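Local coordinates for lipoprotein (Colwellia psychrerythraea, PDB 3O0Y), which is of unknown function but is a putative lipoprotein of the DUF885 family, in the metallopeptidase-like Peptidase_MA clan, and may bind lipid, at residues A215-H218 with F224-K227; P219-F224 with A248-V253. One frame throughout, in Å; residues are numbered along the deposited sequence.

In the fold
Running from the N terminus, the chain leaves helix 197-210, passes through the loop that holds 215-218 and enters helix 219-228 directly. Contact 1 is the short closure: the helix reaches back from 224-227 to the loop that leads into it, with only five helical residues between. Contact 2 is the longer one, joining 219-224 to 248-253 on helix 236-268 across 23 residues that include the turn between the two helices. The two spans interlock: they share Phe224, and 225-227 lie between the segments of contact 2, while 215-218 comes before both. Their centres lie about 6 Å apart, and together they tie the loop, the short helix and the long helix into one corner of a largely helical fold.

Contact 1 of 2, residues A215-H218 with F224-K227; sequences AEQH and FREK
Glu216 meets Arg225 through its backbone rather than its carboxylate. In the first segment, Ala215 and Glu216 form a short 3-10 turn, tightened by a bond from His218 N back to Ala215 O at 3.1 Å. The turn presents the carbonyl of Glu216 to helix 219-228, while the acidic side chain of the same residue leads off elsewhere. Arg225 NH1 donates to Glu216 O at 2.9 Å with an N-H...O angle of 162°. The nitrogen lies almost straight out from the carbonyl oxygen, which in turn sits at the edge of the guanidinium, near its plane.

Arg225 spans the gap because its chain runs extended from CG to NE (chi2 177°), which carries the charged group out beside the helix to the loop that leads into it. This is a surface contact in which the main chain of the loop just before the helix receives one hydrogen bond from a side chain in the helix's second turn. Gln217 comes next, its chain bent at chi2 and crossing that of Arg225 at about a right angle, with the amide and guanidinium planes only 10° apart. Last comes His218, the N-cap residue, whose ND1 accepts a hydrogen bond from Phe220 N and whose ring meets those of Phe210 and Phe220. The Arg225 side chain also touches Ile247 of helix 236-268.

Contact 2 of 2, residues P219-F224 with A248-V253; sequences PFVNVF and AKVSQV
Val250 lays one methyl against helix 219-228 where Phe220 and Val221 follow each other. The two backbones come closest here, with Phe220 CA and Val250 CA 7.4 Å apart. From Val250 CB, which points toward the short helix, the side chain splits into two branches. CG1 takes the position anti to the backbone N (chi1 169°), which turns CG2 anti to the carbonyl carbon, and it is CG2 that does the touching. This methyl lies 3.8 Å from Phe220 CB, meeting the root of that side chain and approaching the ring obliquely. On its other contact, Val250 CG2 reaches Val221 CG2 at 4.1 Å, methyl against methyl, the two valine side chains lying at a slant to one another. A single branch thus serves both contacts, with two consecutive residues of the facing helix.

The packing joins helix 219-228 to helix 236-268 within the helical region of the DUF885 fold. Beyond Val250, the Phe220 side chain is covered by Pro149 and Met152 of helix 144-154 and by Leu171 of helix 161-172, while its backbone O accepts a hydrogen bond from Tyr167 OH. Val221 also packs on Ile247, and Ala215, in the loop before helix 219-228, also touches Val250. One turn of the long helix, 250-253, is a wider pi-type turn that begins at Val250 itself.

All three touching residues are buried and every contacting atom is carbon, which implies that these segments are held to each other by van der Waals packing and the exclusion of water, without directional bonds between them.

Contact 1 of 2, residues A215-H218 with F224-K227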
loop_
_atom_site.group_PDB
_atom_site.type_symbol
_atom_site.label_atom_id
_atom_site.label_comp_id
_atom_site.label_asym_id
_atom_site.label_seq_id
_atom_site.Cartn_x
_atom_site.Cartn_y
_atom_site.Cartn_z
ATOM N N ALA A 215 26.213 6.256 14.066
ATOM C CA ALA A 215 25.543 4.970 14.332
ATOM C C ALA A 215 24.869 4.988 15.700
ATOM O O ALA A 215 23.769 4.453 15.856
ATOM C CB ALA A 215 26.543 3.840 14.261
ATOM N N GLU A 216 25.517 5.631 16.691
ATOM C CA GLU A 216 25.015 5.655 18.075
ATOM C C GLU A 216 23.726 6.403 18.171
ATOM O O GLU A 216 22.985 6.260 19.158
ATOM C CB GLU A 216 26.002 6.348 19.052
ATOM C CG GLU A 216 27.402 5.748 19.129
ATOM C CD GLU A 216 28.224 5.738 17.795
ATOM O OE1 GLU A 216 28.045 6.629 16.934
ATOM O OE2 GLU A 216 29.065 4.809 17.618
ATOM N N GLN A 217 23.430 7.244 17.173
ATOM C CA GLN A 217 22.184 8.002 17.189
ATOM C C GLN A 217 21.182 7.575 16.092
ATOM O O GLN A 217 20.105 8.198 15.919
ATOM C CB GLN A 217 22.454 9.499 17.147
ATOM C CG GLN A 217 22.952 10.095 18.542
ATOM C CD GLN A 217 21.899 9.918 19.654
ATOM O OE1 GLN A 217 20.671 10.066 19.415
ATOM N NE2 GLN A 217 22.363 9.534 20.860
ATOM N N HIS A 218 21.448 6.420 15.510
ATOM C CA HIS A 218 20.609 5.930 14.434
ATOM C C HIS A 218 19.219 5.551 14.982
ATOM O O HIS A 218 19.071 5.061 16.137
ATOM C CB HIS A 218 21.256 4.728 13.772
ATOM C CG HIS A 218 20.653 4.393 12.447
ATOM N ND1 HIS A 218 19.567 3.538 12.314
ATOM C CD2 HIS A 218 20.976 4.815 11.197
ATOM C CE1 HIS A 218 19.234 3.483 11.029
ATOM N NE2 HIS A 218 20.069 4.247 10.329
ATOM N N PHE A 224 15.185 1.165 19.760
ATOM C CA PHE A 224 15.488 0.139 20.703
ATOM C C PHE A 224 15.579 0.724 22.137
ATOM O O PHE A 224 15.027 0.140 23.096
ATOM C CB PHE A 224 16.784 -0.548 20.343
ATOM C CG PHE A 224 17.069 -1.724 21.202
ATOM C CD1 PHE A 224 16.575 -2.953 20.903
ATOM C CD2 PHE A 224 17.836 -1.582 22.349
ATOM C CE1 PHE A 224 16.873 -4.068 21.720
ATOM C CE2 PHE A 224 18.124 -2.660 23.179
ATOM C CZ PHE A 224 17.643 -3.893 22.882
ATOM N N ARG A 225 16.196 1.903 22.284
ATOM C CA ARG A 225 16.298 2.480 23.629
ATOM C C ARG A 225 14.915 2.758 24.208
ATOM O O ARG A 225 14.690 2.565 25.384
ATOM C CB ARG A 225 17.083 3.793 23.623
ATOM C CG ARG A 225 18.532 3.721 23.383
ATOM C CD ARG A 225 19.180 5.173 23.328
ATOM N NE ARG A 225 20.620 5.101 23.480
ATOM C CZ ARG A 225 21.503 5.465 22.557
ATOM N NH1 ARG A 225 21.115 6.040 21.390
ATOM N NH2 ARG A 225 22.792 5.325 22.834
ATOM N N GLU A 226 14.011 3.297 23.402
ATOM C CA GLU A 226 12.699 3.654 23.895
ATOM C C GLU A 226 11.869 2.440 24.291
ATOM O O GLU A 226 11.232 2.427 25.351
ATOM C CB GLU A 226 11.915 4.501 22.889
ATOM C CG GLU A 226 10.422 4.638 23.362
ATOM C CD GLU A 226 9.610 5.808 22.765
ATOM O OE1 GLU A 226 10.158 6.604 21.942
ATOM O OE2 GLU A 226 8.403 5.917 23.137
ATOM N N LYS A 227 11.946 1.381 23.499
ATOM C CA LYS A 227 11.219 0.146 23.806
ATOM C C LYS A 227 11.836 -0.656 24.948
ATOM O O LYS A 227 11.118 -1.073 25.863
ATOM C CB LYS A 227 11.086 -0.680 22.526
ATOM C CG LYS A 227 10.199 0.051 21.530
ATOM C CD LYS A 227 9.748 -0.810 20.335
ATOM C CE LYS A 227 8.923 0.004 19.299
ATOM N NZ LYS A 227 8.367 -0.828 18.160
#

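Contact 2 of 2, residues P219-F224 with A248-V253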
loop_
_atom_site.group_PDB
_atom_site.type_symbol
_atom_site.label_atom_id
_atom_site.label_comp_id
_atom_site.label_asym_id
_atom_site.label_seq_id
_atom_site.Cartn_x
_atom_site.Cartn_y
_atom_site.Cartn_z
ATOM N N PRO A 219 18.168 5.652 14.124
ATOM C CA PRO A 219 16.870 5.208 14.643
ATOM C C PRO A 219 16.814 3.773 15.112
ATOM O O PRO A 219 16.028 3.458 16.011
ATOM C CB PRO A 219 15.935 5.445 13.464
ATOM C CG PRO A 219 16.524 6.612 12.776
ATOM C CD PRO A 219 17.995 6.468 12.892
ATOM N N PHE A 220 17.583 2.897 14.510
ATOM C CA PHE A 220 17.608 1.507 15.008
ATOM C C PHE A 220 17.947 1.479 16.510
ATOM O O PHE A 220 17.417 0.662 17.259
ATOM C CB PHE A 220 18.639 0.675 14.251
ATOM C CG PHE A 220 18.118 -0.045 12.995
ATOM C CD1 PHE A 220 16.961 -0.768 12.977
ATOM C CD2 PHE A 220 18.921 -0.044 11.837
ATOM C CE1 PHE A 220 16.572 -1.476 11.820
ATOM C CE2 PHE A 220 18.538 -0.730 10.708
ATOM C CZ PHE A 220 17.364 -1.444 10.705
ATOM N N VAL A 221 18.951 2.275 16.909
ATOM C CA VAL A 221 19.333 2.433 18.348
ATOM C C VAL A 221 18.279 3.178 19.171
ATOM O O VAL A 221 17.887 2.733 20.250
ATOM C CB VAL A 221 20.631 3.182 18.492
ATOM C CG1 VAL A 221 21.012 3.243 20.005
ATOM C CG2 VAL A 221 21.708 2.516 17.628
ATOM N N ASN A 222 17.836 4.338 18.701
ATOM C CA ASN A 222 16.888 5.133 19.474
ATOM C C ASN A 222 15.527 4.449 19.713
ATOM O O ASN A 222 14.943 4.546 20.803
ATOM C CB ASN A 222 16.748 6.526 18.829
ATOM C CG ASN A 222 18.009 7.413 18.988
ATOM O OD1 ASN A 222 18.254 8.315 18.172
ATOM N ND2 ASN A 222 18.750 7.197 20.027
ATOM N N VAL A 223 15.009 3.750 18.694
ATOM C CA VAL A 223 13.830 2.948 18.880
ATOM C C VAL A 223 14.076 1.862 19.891
ATOM O O VAL A 223 13.264 1.607 20.755
ATOM C CB VAL A 223 13.399 2.309 17.518
ATOM C CG1 VAL A 223 12.311 1.248 17.801
ATOM C CG2 VAL A 223 12.956 3.488 16.552
ATOM N N PHE A 224 15.185 1.165 19.760
ATOM C CA PHE A 224 15.488 0.139 20.703
ATOM C C PHE A 224 15.579 0.724 22.137
ATOM O O PHE A 224 15.027 0.140 23.096
ATOM C CB PHE A 224 16.784 -0.548 20.343
ATOM C CG PHE A 224 17.069 -1.724 21.202
ATOM C CD1 PHE A 224 16.575 -2.953 20.903
ATOM C CD2 PHE A 224 17.836 -1.582 22.349
ATOM C CE1 PHE A 224 16.873 -4.068 21.720
ATOM C CE2 PHE A 224 18.124 -2.660 23.179
ATOM C CZ PHE A 224 17.643 -3.893 22.882
ATOM N N ALA A 248 26.663 -1.753 18.323
ATOM C CA ALA A 248 27.703 -2.514 17.648
ATOM C C ALA A 248 27.237 -3.084 16.301
ATOM O O ALA A 248 27.946 -2.970 15.293
ATOM C CB ALA A 248 28.231 -3.617 18.529
ATOM N N LYS A 249 26.061 -3.698 16.256
ATOM C CA LYS A 249 25.581 -4.187 14.951
ATOM C C LYS A 249 25.363 -3.064 13.954
ATOM O O LYS A 249 25.612 -3.230 12.756
ATOM C CB LYS A 249 24.304 -5.002 15.087
ATOM C CG LYS A 249 24.399 -6.248 15.946
ATOM C CD LYS A 249 25.390 -7.221 15.422
ATOM C CE LYS A 249 25.360 -8.517 16.238
ATOM N NZ LYS A 249 26.431 -9.431 15.802
ATOM N N VAL A 250 24.820 -1.963 14.411
ATOM C CA VAL A 250 24.480 -0.849 13.505
ATOM C C VAL A 250 25.796 -0.329 12.918
ATOM O O VAL A 250 25.916 -0.135 11.688
ATOM C CB VAL A 250 23.697 0.249 14.203
ATOM C CG1 VAL A 250 23.584 1.544 13.337
ATOM C CG2 VAL A 250 22.270 -0.228 14.611
ATOM N N SER A 251 26.795 -0.115 13.786
ATOM C CA SER A 251 28.079 0.431 13.367
ATOM C C SER A 251 28.849 -0.520 12.519
ATOM O O SER A 251 29.467 -0.140 11.507
ATOM C CB SER A 251 28.930 0.773 14.612
ATOM O OG SER A 251 30.184 1.258 14.199
ATOM N N GLN A 252 28.888 -1.765 12.936
ATOM C CA GLN A 252 29.769 -2.715 12.291
ATOM C C GLN A 252 29.180 -3.479 11.105
ATOM O O GLN A 252 29.946 -3.974 10.232
ATOM C CB GLN A 252 30.267 -3.711 13.314
ATOM C CG GLN A 252 31.071 -3.031 14.439
ATOM C CD GLN A 252 31.312 -3.945 15.634
ATOM O OE1 GLN A 252 31.231 -5.169 15.528
ATOM N NE2 GLN A 252 31.652 -3.337 16.784
ATOM N N VAL A 253 27.849 -3.628 11.117
ATOM C CA VAL A 253 27.200 -4.456 10.104
ATOM C C VAL A 253 26.264 -3.578 9.227
ATOM O O VAL A 253 26.445 -3.535 8.007
ATOM C CB VAL A 253 26.488 -5.628 10.693
ATOM C CG1 VAL A 253 25.967 -6.513 9.567
ATOM C CG2 VAL A 253 27.488 -6.486 11.581
#